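Local coordinates for Fc fragment of IgE receptor II (Bos taurus, PDB 6PWS), which is the low-affinity IgE receptor CD23, whose C-type lectin domain binds calcium and, through it, mannose-type sugars, at residues V45-S49 / P50-D54; L72-E75 / G76-I79; N90-P93 / G94-N97. All coordinates share one frame; numbering follows the deposited sequence.

In the fold
Along the chain the three contacts come in series, neither nested nor crossed, and all three are local, inside one C-type lectin domain: contact 1 is a helix N-cap and the other two are type II beta turns. Contact 1 is the earliest, where the loop after strand 43-44 enters helix 50-59. Contact 2 closes the loop between strands 69-70 and 79-80 and brings E75 to a calcium ion. Contact 3 lies in the long loop before strand 105-108, at the calcium that holds the sugar. F78 of contact 2 packs on P96 and W91 of contact 3, while Q53 of contact 1 touches N90, so residues 90-97 meet both the helix start and the neighbouring calcium loop.

Contact 1. Residues V45-S49 / P50-D54; sequences VSIHS and PEEQD
P50 joins S49 at a helix N-cap, a clear example of a serine closing the start of a helix, here helix 50-59 of the lectin domain. As the first helical residue, P50 has no N-H in need of an acceptor, and its ring follows S49 directly, CD kept 3.4 Å from S49 CB by the peptide bond that joins them. E51 bends at its second torsion and folds back over the cap. Its OE1 receives a hydrogen bond from a water that also holds S49 OG weakly. E52 meets the cap twice over. Its backbone N donates to S49 OG at 3.1 Å in a nearly straight bond (164°), satisfying an amide that the first turn cannot serve. Its side chain then leaves with CG anti to the backbone N (chi1 -177°) and stays extended, running back beside residues 46-48. At its end OE1 accepts from H48 N at 2.9 Å, the donor arriving from above the carboxylate plane. A second water gives a hydrogen bond to E52 OE1 at 2.8 Å and lies 2.7 Å from S49 OG, coupling the cap to the glutamate. The other oxygen, OE2, is held by Y21 and by a salt bridge to K19, which would be expected to stabilise the negative charge of this buried group. Q53 begins the regular helical pattern, its N donating to S49 O at 3.0 Å and 168°. Its bent side chain slants across I47, and its amide is fixed at both ends, OE1 by the indole N-H of W114 and NE2 by T57. I47 covers that carboxamide oxygen with two methyl groups, CD1 standing 3.6 Å from Q53 OE1 and CG2 3.7 Å from the same atom.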
ATOM      1  N   VAL A  45       1.401  -3.515  -0.602  1.00  4.27           N
ATOM      2  CA  VAL A  45       0.559  -3.693  -1.782  1.00  4.25           C
ATOM      3  C   VAL A  45       0.925  -2.748  -2.919  1.00  3.88           C
ATOM      4  O   VAL A  45       1.218  -1.558  -2.721  1.00  4.32           O
ATOM      5  CB  VAL A  45      -0.930  -3.543  -1.387  1.00  4.40           C
ATOM      6  CG1 VAL A  45      -1.257  -2.126  -0.894  1.00  4.32           C
ATOM      7  CG2 VAL A  45      -1.875  -3.928  -2.517  1.00  4.84           C
ATOM      8  N   SER A  46       0.830  -3.282  -4.139  1.00  4.04           N
ATOM      9  CA  SER A  46       0.981  -2.513  -5.366  1.00  4.17           C
ATOM     10  C   SER A  46      -0.343  -2.516  -6.130  1.00  4.23           C
ATOM     11  O   SER A  46      -1.011  -3.548  -6.207  1.00  5.81           O
ATOM     12  CB  SER A  46       2.076  -3.120  -6.249  1.00  4.61           C
ATOM     13  OG  SER A  46       3.329  -3.206  -5.585  1.00  5.07           O
ATOM     14  N   ILE A  47      -0.713  -1.370  -6.711  1.00  4.14           N
ATOM     15  CA  ILE A  47      -2.081  -1.141  -7.190  1.00  4.32           C
ATOM     16  C   ILE A  47      -2.040  -0.727  -8.659  1.00  4.28           C
ATOM     17  O   ILE A  47      -1.381   0.264  -9.008  1.00  5.15           O
ATOM     18  CB  ILE A  47      -2.804  -0.071  -6.346  1.00  4.25           C
ATOM     19  CG1 ILE A  47      -2.716  -0.392  -4.851  1.00  4.52           C
ATOM     20  CG2 ILE A  47      -4.256   0.065  -6.794  1.00  4.61           C
ATOM     21  CD1 ILE A  47      -3.204   0.736  -3.952  1.00  4.89           C
ATOM     22  N   HIS A  48      -2.773  -1.451  -9.518  1.00  4.62           N
ATOM     23  CA  HIS A  48      -2.611  -1.301 -10.959  1.00  5.14           C
ATOM     24  C   HIS A  48      -3.903  -1.209 -11.755  1.00  5.58           C
ATOM     25  O   HIS A  48      -3.853  -1.267 -12.994  1.00  6.83           O
ATOM     26  CB  HIS A  48      -1.712  -2.413 -11.512  1.00  5.78           C
ATOM     27  CG  HIS A  48      -0.307  -2.295 -11.027  1.00  5.97           C
ATOM     28  ND1 HIS A  48       0.529  -1.285 -11.452  1.00  5.85           N
ATOM     29  CD2 HIS A  48       0.393  -2.996 -10.105  1.00  7.17           C
ATOM     30  CE1 HIS A  48       1.692  -1.389 -10.838  1.00  6.82           C
ATOM     31  NE2 HIS A  48       1.639  -2.420 -10.017  1.00  7.75           N
ATOM     32  N   SER A  49      -5.049  -1.010 -11.108  1.00  5.39           N
ATOM     33  CA  SER A  49      -6.294  -0.854 -11.851  1.00  5.83           C
ATOM     34  C   SER A  49      -7.341  -0.239 -10.940  1.00  5.53           C
ATOM     35  O   SER A  49      -7.244  -0.336  -9.709  1.00  5.25           O
ATOM     36  CB  SER A  49      -6.808  -2.207 -12.371  1.00  6.63           C
ATOM     37  OG  SER A  49      -7.232  -3.036 -11.304  1.00  6.92           O
ATOM     38  N   PRO A  50      -8.400   0.330 -11.527  1.00  5.85           N
ATOM     39  CA  PRO A  50      -9.506   0.825 -10.700  1.00  6.14           C
ATOM     40  C   PRO A  50     -10.231  -0.294  -9.966  1.00  5.67           C
ATOM     41  O   PRO A  50     -10.746  -0.067  -8.866  1.00  5.87           O
ATOM     42  CB  PRO A  50     -10.407   1.559 -11.710  1.00  7.42           C
ATOM     43  CG  PRO A  50     -10.065   0.970 -13.036  1.00  7.83           C
ATOM     44  CD  PRO A  50      -8.590   0.646 -12.960  1.00  6.80           C
ATOM     45  N   GLU A  51     -10.301  -1.493 -10.545  1.00  5.94           N
ATOM     46  CA  GLU A  51     -10.985  -2.599  -9.877  1.00  6.72           C
ATOM     47  C   GLU A  51     -10.216  -3.035  -8.633  1.00  5.97           C
ATOM     48  O   GLU A  51     -10.811  -3.305  -7.577  1.00  6.25           O
ATOM     49  CB  GLU A  51     -11.150  -3.765 -10.852  1.00  8.90           C
ATOM     50  CG  GLU A  51     -12.049  -3.467 -12.055  1.00 11.06           C
ATOM     51  CD  GLU A  51     -11.385  -2.673 -13.188  1.00 12.07           C
ATOM     52  OE1 GLU A  51     -10.140  -2.529 -13.210  1.00 10.86           O
ATOM     53  OE2 GLU A  51     -12.134  -2.193 -14.070  1.00 15.07           O
ATOM     54  N   GLU A  52      -8.888  -3.101  -8.739  1.00  5.39           N
ATOM     55  CA  GLU A  52      -8.064  -3.425  -7.580  1.00  5.34           C
ATOM     56  C   GLU A  52      -8.176  -2.331  -6.525  1.00  4.88           C
ATOM     57  O   GLU A  52      -8.312  -2.613  -5.325  1.00  5.11           O
ATOM     58  CB  GLU A  52      -6.620  -3.636  -8.035  1.00  5.51           C
ATOM     59  CG  GLU A  52      -5.678  -4.055  -6.927  1.00  5.75           C
ATOM     60  CD  GLU A  52      -4.303  -4.476  -7.430  1.00  5.71           C
ATOM     61  OE1 GLU A  52      -3.848  -3.953  -8.484  1.00  6.64           O
ATOM     62  OE2 GLU A  52      -3.680  -5.332  -6.756  1.00  6.34           O
ATOM     63  N   GLN A  53      -8.118  -1.063  -6.950  1.00  4.54           N
ATOM     64  CA  GLN A  53      -8.299   0.016  -5.989  1.00  4.69           C
ATOM     65  C   GLN A  53      -9.655  -0.076  -5.301  1.00  4.66           C
ATOM     66  O   GLN A  53      -9.754   0.149  -4.093  1.00  5.23           O
ATOM     67  CB  GLN A  53      -8.139   1.376  -6.664  1.00  4.51           C
ATOM     68  CG  GLN A  53      -8.323   2.539  -5.686  1.00  4.66           C
ATOM     69  CD  GLN A  53      -7.248   2.568  -4.613  1.00  4.40           C
ATOM     70  OE1 GLN A  53      -6.061   2.659  -4.924  1.00  4.96           O
ATOM     71  NE2 GLN A  53      -7.655   2.508  -3.352  1.00  5.26           N
ATOM     72  N   ASP A  54     -10.722  -0.389  -6.044  1.00  5.00           N
ATOM     73  CA  ASP A  54     -12.056  -0.473  -5.450  1.00  5.78           C
ATOM     74  C   ASP A  54     -12.093  -1.541  -4.359  1.00  5.11           C
ATOM     75  O   ASP A  54     -12.676  -1.331  -3.286  1.00  5.34           O
ATOM     76  CB  ASP A  54     -13.072  -0.767  -6.566  1.00  7.11           C
ATOM     77  CG  ASP A  54     -14.457  -1.124  -6.053  1.00 10.04           C
ATOM     78  OD1 ASP A  54     -15.153  -0.211  -5.570  1.00 12.19           O
ATOM     79  OD2 ASP A  54     -14.881  -2.304  -6.164  1.00 11.34           O
TER
HETATM   80  O   HOH W   1      -4.993  -4.516 -10.964  1.00 10.24           O
HETATM   81  O   HOH W   2      -8.925  -5.064 -13.297  1.00 24.46           O

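Contact 2. Residues L72-E75 / G76-I79; sequences LDIE and GEFI. With CA (calcium ion), chain C.
E77 lies alongside I74 at the two ends of a type II beta turn, in the loop of the C-type lectin domain that joins strands 69-70 and 79-80. The glutamate can be followed outward. Its CB rests 3.4 Å from I74 O, the carbonyl that closes the turn. CG then meets the gamma methyl of the isoleucine, 3.7 Å from I74 CG2, and CD continues along the same branch. At the tip OE1 passes over to the other branch, coming within 3.2 Å of I74 CD1. Both residues place their gamma carbon, CG of E77 and CG1 of I74, anti to the carbonyl carbon (chi1 -69° and -65°), and this shared torsion lets the two chains extend the same way from the turn. The turn is closed by E77 N donating to I74 O at 2.9 Å. A water widens the link, accepting from I74 N and donating to E77 O at 2.7 Å. G76 occupies the third position with a positive phi, where a side chain would collide with the carbonyl oxygen of E75; its N-H is used by D71. E75 grips a calcium ion with both oxygens, OE1 at 2.4 Å and OE2 at 2.5 Å. D71, D98, E103, N104 and a water complete that site, which does not hold the sugar: the E75 side chain is about 11 Å from the bound mannoside. The chemistry therefore divides: E77 lays its carbon chain and one carboxylate oxygen against the isoleucine with no polar bond between the two side chains, whereas the E75 carboxylate binds the metal.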
ATOM      1  N   LEU A  72      11.516   7.523  -1.986  1.00  5.90           N
ATOM      2  CA  LEU A  72      12.726   7.692  -1.184  1.00  6.53           C
ATOM      3  C   LEU A  72      13.994   7.874  -2.022  1.00  7.15           C
ATOM      4  O   LEU A  72      14.860   8.683  -1.667  1.00  8.36           O
ATOM      5  CB  LEU A  72      12.895   6.495  -0.247  1.00  7.10           C
ATOM      6  CG  LEU A  72      11.999   6.522   0.989  1.00  7.67           C
ATOM      7  CD1 LEU A  72      11.829   5.136   1.593  1.00  8.49           C
ATOM      8  CD2 LEU A  72      12.579   7.496   2.009  1.00  8.42           C
ATOM      9  N   ASP A  73      14.172   7.093  -3.085  1.00  7.47           N
ATOM     10  CA  ASP A  73      15.473   7.074  -3.761  1.00  8.48           C
ATOM     11  C   ASP A  73      15.709   8.317  -4.610  1.00  8.99           C
ATOM     12  O   ASP A  73      16.798   8.901  -4.583  1.00 10.72           O
ATOM     13  CB  ASP A  73      15.618   5.813  -4.607  1.00  8.75           C
ATOM     14  CG  ASP A  73      15.801   4.563  -3.770  1.00  9.33           C
ATOM     15  OD1 ASP A  73      16.141   4.683  -2.566  1.00 10.51           O
ATOM     16  OD2 ASP A  73      15.592   3.462  -4.322  1.00 10.81           O
ATOM     17  N   ILE A  74      14.720   8.713  -5.392  1.00  8.49           N
ATOM     18  CA  ILE A  74      14.770   9.960  -6.145  1.00  9.03           C
ATOM     19  C   ILE A  74      13.451  10.668  -5.889  1.00  7.69           C
ATOM     20  O   ILE A  74      12.384  10.132  -6.215  1.00  7.55           O
ATOM     21  CB  ILE A  74      14.992   9.760  -7.655  1.00 11.38           C
ATOM     22  CG1 ILE A  74      16.363   9.149  -7.939  1.00 12.68           C
ATOM     23  CG2 ILE A  74      14.847  11.105  -8.390  1.00 12.07           C
ATOM     24  CD1 ILE A  74      16.580   8.797  -9.395  1.00 14.09           C
ATOM     25  N   GLU A  75      13.521  11.863  -5.316  1.00  7.27           N
ATOM     26  CA  GLU A  75      12.328  12.632  -5.024  1.00  6.96           C
ATOM     27  C   GLU A  75      11.492  12.795  -6.285  1.00  6.91           C
ATOM     28  O   GLU A  75      12.004  13.139  -7.355  1.00  7.87           O
ATOM     29  CB  GLU A  75      12.721  13.993  -4.456  1.00  7.20           C
ATOM     30  CG  GLU A  75      11.549  14.919  -4.156  1.00  6.85           C
ATOM     31  CD  GLU A  75      10.507  14.312  -3.216  1.00  6.25           C
ATOM     32  OE1 GLU A  75      10.879  13.501  -2.346  1.00  6.35           O
ATOM     33  OE2 GLU A  75       9.306  14.658  -3.344  1.00  6.28           O
ATOM     34  N   GLY A  76      10.197  12.526  -6.155  1.00  6.70           N
ATOM     35  CA  GLY A  76       9.271  12.620  -7.254  1.00  7.26           C
ATOM     36  C   GLY A  76       9.209  11.417  -8.171  1.00  7.16           C
ATOM     37  O   GLY A  76       8.369  11.408  -9.088  1.00  8.15           O
ATOM     38  N   GLU A  77      10.091  10.433  -7.995  1.00  7.02           N
ATOM     39  CA  GLU A  77      10.090   9.204  -8.785  1.00  7.04           C
ATOM     40  C   GLU A  77       9.528   8.103  -7.892  1.00  6.15           C
ATOM     41  O   GLU A  77      10.231   7.567  -7.037  1.00  6.92           O
ATOM     42  CB  GLU A  77      11.491   8.874  -9.293  1.00  8.54           C
ATOM     43  CG  GLU A  77      11.996   9.856 -10.339  1.00 11.86           C
ATOM     44  CD  GLU A  77      13.248   9.402 -11.080  1.00 14.13           C
ATOM     45  OE1 GLU A  77      13.752   8.288 -10.813  1.00 15.39           O
ATOM     46  OE2 GLU A  77      13.730  10.172 -11.936  1.00 15.39           O
ATOM     47  N   PHE A  78       8.253   7.786  -8.081  1.00  6.21           N
ATOM     48  CA  PHE A  78       7.618   6.754  -7.276  1.00  5.75           C
ATOM     49  C   PHE A  78       7.909   5.372  -7.851  1.00  5.45           C
ATOM     50  O   PHE A  78       8.008   5.187  -9.070  1.00  6.68           O
ATOM     51  CB  PHE A  78       6.115   7.029  -7.118  1.00  6.29           C
ATOM     52  CG  PHE A  78       5.851   8.175  -6.188  1.00  6.23           C
ATOM     53  CD1 PHE A  78       5.774   9.476  -6.663  1.00  6.82           C
ATOM     54  CD2 PHE A  78       5.801   7.967  -4.814  1.00  6.18           C
ATOM     55  CE1 PHE A  78       5.619  10.530  -5.791  1.00  7.61           C
ATOM     56  CE2 PHE A  78       5.646   9.013  -3.941  1.00  6.73           C
ATOM     57  CZ  PHE A  78       5.558  10.305  -4.429  1.00  7.09           C
ATOM     58  N   ILE A  79       8.078   4.409  -6.951  1.00  4.92           N
ATOM     59  CA  ILE A  79       8.386   3.023  -7.293  1.00  4.93           C
ATOM     60  C   ILE A  79       7.426   2.132  -6.513  1.00  4.55           C
ATOM     61  O   ILE A  79       7.267   2.305  -5.297  1.00  4.68           O
ATOM     62  CB  ILE A  79       9.841   2.644  -6.924  1.00  6.23           C
ATOM     63  CG1 ILE A  79      10.852   3.639  -7.499  1.00  7.78           C
ATOM     64  CG2 ILE A  79      10.169   1.231  -7.393  1.00  7.15           C
ATOM     65  CD1 ILE A  79      12.294   3.349  -7.094  1.00  8.85           C
TER
HETATM   66 CA    CA C 302       8.623  12.838  -1.692  1.00  4.85          CA
HETATM   67  O   HOH W   3      12.700   6.736  -6.227  1.00  8.54           O
HETATM   68  O   HOH W   4       6.476  13.264  -2.588  1.00  5.73           O

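Contact 3. Residues N90-P93 / G94-N97; sequences NWQP and GEPN. With CA (calcium ion), chain B; MMA (methyl alpha-D-mannopyranoside), chain D.
E95 and W91 meet through the E95 carbonyl, whose O lies 3.4 Å from W91 CB, and from there the tryptophan ring spreads beneath P96. The proline crosses the indole at about a right angle, with its CD almost exactly above the middle of the six-membered ring: 3.5 Å from the centroid and 11° off the normal, a CH-pi contact. CB and CG of P96 extend over the outer carbons of the same ring. F78 and W114 each meet W91 edge-to-face. The peptide bond before P96 is cis, and this kink allows E95 and N97 to aim their side chains at one calcium ion. E95 is itself the last residue of a type II beta turn starting at Q92; its N donates to Q92 O at 2.9 Å, and G94 takes the turn's positive-phi position. The first torsion of the glutamate (chi1 -53°), with CG anti to the carbonyl carbon, sets CG against Q92 CB; the bend at the second (chi2 -62°) then turns the carboxylate to the calcium and the sugar, splitting the tasks of its two oxygens. OE1 binds the metal at 2.5 Å, while OE2 approaches O4 of the methyl mannoside to 2.7 Å and accepts a hydrogen bond from a water shared with P93 O. N97 works in the same manner with its amide: OD1 coordinates calcium at 2.4 Å, and ND2 donates to sugar O4 at 2.8 Å. The sugar's O3 and O4 are direct metal ligands as well, and E103, N115 and D116 complete the site. Glutamate, cis-proline and asparagine in this order form the EPN motif, the signature of mannose-type sugar binding in C-type lectin domains.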
ATOM      1  N   ASN A  90      -4.601   6.922  -7.716  1.00  4.23           N
ATOM      2  CA  ASN A  90      -5.767   7.312  -6.935  1.00  4.34           C
ATOM      3  C   ASN A  90      -5.405   8.411  -5.946  1.00  4.34           C
ATOM      4  O   ASN A  90      -5.843   8.390  -4.791  1.00  4.63           O
ATOM      5  CB  ASN A  90      -6.382   6.109  -6.223  1.00  4.63           C
ATOM      6  CG  ASN A  90      -7.771   6.387  -5.709  1.00  5.09           C
ATOM      7  OD1 ASN A  90      -8.570   7.035  -6.391  1.00  6.03           O
ATOM      8  ND2 ASN A  90      -8.089   5.881  -4.515  1.00  5.59           N
ATOM      9  N   TRP A  91      -4.614   9.401  -6.378  1.00  4.24           N
ATOM     10  CA  TRP A  91      -4.181  10.461  -5.482  1.00  4.39           C
ATOM     11  C   TRP A  91      -5.352  11.294  -4.975  1.00  4.35           C
ATOM     12  O   TRP A  91      -6.195  11.753  -5.755  1.00  4.73           O
ATOM     13  CB  TRP A  91      -3.212  11.395  -6.216  1.00  4.56           C
ATOM     14  CG  TRP A  91      -1.917  10.764  -6.619  1.00  4.52           C
ATOM     15  CD1 TRP A  91      -1.480  10.522  -7.894  1.00  5.09           C
ATOM     16  CD2 TRP A  91      -0.873  10.308  -5.740  1.00  4.44           C
ATOM     17  NE1 TRP A  91      -0.238   9.939  -7.868  1.00  5.44           N
ATOM     18  CE2 TRP A  91       0.158   9.799  -6.560  1.00  4.98           C
ATOM     19  CE3 TRP A  91      -0.694  10.318  -4.346  1.00  4.60           C
ATOM     20  CZ2 TRP A  91       1.359   9.320  -6.032  1.00  5.32           C
ATOM     21  CZ3 TRP A  91       0.498   9.836  -3.824  1.00  5.14           C
ATOM     22  CH2 TRP A  91       1.504   9.337  -4.667  1.00  5.49           C
ATOM     23  N   GLN A  92      -5.359  11.564  -3.677  1.00  4.46           N
ATOM     24  CA  GLN A  92      -6.182  12.644  -3.155  1.00  4.81           C
ATOM     25  C   GLN A  92      -5.836  13.928  -3.909  1.00  4.72           C
ATOM     26  O   GLN A  92      -4.654  14.181  -4.167  1.00  5.01           O
ATOM     27  CB  GLN A  92      -5.856  12.817  -1.663  1.00  5.10           C
ATOM     28  CG  GLN A  92      -6.552  13.982  -0.953  1.00  5.97           C
ATOM     29  CD  GLN A  92      -8.038  13.771  -0.755  1.00  7.90           C
ATOM     30  OE1 GLN A  92      -8.569  12.700  -0.997  1.00  9.53           O
ATOM     31  NE2 GLN A  92      -8.725  14.817  -0.344  1.00 10.86           N
ATOM     32  N   PRO A  93      -6.814  14.758  -4.277  1.00  5.15           N
ATOM     33  CA  PRO A  93      -6.479  16.010  -4.964  1.00  5.53           C
ATOM     34  C   PRO A  93      -5.400  16.802  -4.237  1.00  5.44           C
ATOM     35  O   PRO A  93      -5.469  17.028  -3.027  1.00  6.02           O
ATOM     36  CB  PRO A  93      -7.822  16.744  -5.004  1.00  6.31           C
ATOM     37  CG  PRO A  93      -8.815  15.611  -5.150  1.00  6.81           C
ATOM     38  CD  PRO A  93      -8.268  14.524  -4.237  1.00  6.08           C
ATOM     39  N   GLY A  94      -4.394  17.233  -5.002  1.00  5.73           N
ATOM     40  CA  GLY A  94      -3.283  17.995  -4.467  1.00  5.77           C
ATOM     41  C   GLY A  94      -2.105  17.159  -4.016  1.00  5.17           C
ATOM     42  O   GLY A  94      -1.027  17.718  -3.754  1.00  5.72           O
ATOM     43  N   GLU A  95      -2.296  15.842  -3.895  1.00  5.00           N
ATOM     44  CA  GLU A  95      -1.236  14.922  -3.542  1.00  4.51           C
ATOM     45  C   GLU A  95      -0.651  14.294  -4.800  1.00  4.42           C
ATOM     46  O   GLU A  95      -1.315  14.205  -5.843  1.00  4.87           O
ATOM     47  CB  GLU A  95      -1.772  13.805  -2.634  1.00  4.76           C
ATOM     48  CG  GLU A  95      -2.508  14.305  -1.399  1.00  5.02           C
ATOM     49  CD  GLU A  95      -1.676  15.138  -0.438  1.00  4.93           C
ATOM     50  OE1 GLU A  95      -0.424  15.080  -0.484  1.00  5.22           O
ATOM     51  OE2 GLU A  95      -2.321  15.845   0.386  1.00  5.94           O
ATOM     52  N   PRO A  96       0.594  13.817  -4.722  1.00  4.30           N
ATOM     53  CA  PRO A  96       1.524  14.014  -3.606  1.00  4.48           C
ATOM     54  C   PRO A  96       2.011  15.471  -3.584  1.00  4.85           C
ATOM     55  O   PRO A  96       2.131  16.117  -4.632  1.00  5.99           O
ATOM     56  CB  PRO A  96       2.665  13.055  -3.943  1.00  5.03           C
ATOM     57  CG  PRO A  96       2.686  13.048  -5.462  1.00  5.35           C
ATOM     58  CD  PRO A  96       1.230  13.134  -5.864  1.00  4.92           C
ATOM     59  N   ASN A  97       2.291  15.976  -2.385  1.00  4.84           N
ATOM     60  CA  ASN A  97       2.721  17.356  -2.211  1.00  5.15           C
ATOM     61  C   ASN A  97       4.067  17.518  -1.510  1.00  5.17           C
ATOM     62  O   ASN A  97       4.531  18.658  -1.362  1.00  6.13           O
ATOM     63  CB  ASN A  97       1.629  18.191  -1.526  1.00  5.63           C
ATOM     64  CG  ASN A  97       1.292  17.721  -0.124  1.00  5.60           C
ATOM     65  OD1 ASN A  97       1.872  16.765   0.400  1.00  5.32           O
ATOM     66  ND2 ASN A  97       0.345  18.415   0.502  1.00  6.61           N
TER
HETATM   67 CA    CA B 301       1.078  14.707   1.452  1.00  4.66          CA
HETATM   68  C1  MMA D 303      -0.837  17.146   6.341  0.50 12.76           C
HETATM   69  C2  MMA D 303      -0.243  15.821   5.885  0.50  8.89           C
HETATM   70  C3  MMA D 303       0.165  15.958   4.466  0.50  7.83           C
HETATM   71  C4  MMA D 303      -1.003  16.301   3.586  0.50  5.95           C
HETATM   72  C5  MMA D 303      -1.711  17.563   4.077  0.50  8.42           C
HETATM   73  C6  MMA D 303      -2.995  17.754   3.325  0.50  9.98           C
HETATM   74  C7  MMA D 303      -0.193  19.426   6.430  0.50 25.35           C
HETATM   75  O1  MMA D 303       0.149  18.078   6.195  0.50 30.17           O
HETATM   76  O2  MMA D 303      -1.187  14.743   5.999  0.50 10.84           O
HETATM   77  O3  MMA D 303       0.720  14.717   3.978  0.50  5.13           O
HETATM   78  O4  MMA D 303      -0.504  16.456   2.259  0.50  5.83           O
HETATM   79  O5  MMA D 303      -2.036  17.485   5.512  0.50 10.90           O
HETATM   80  O6  MMA D 303      -3.640  18.901   3.810  0.50 13.86           O
HETATM   81  O   HOH W   5      -3.755  17.838  -0.885  1.00  7.89           O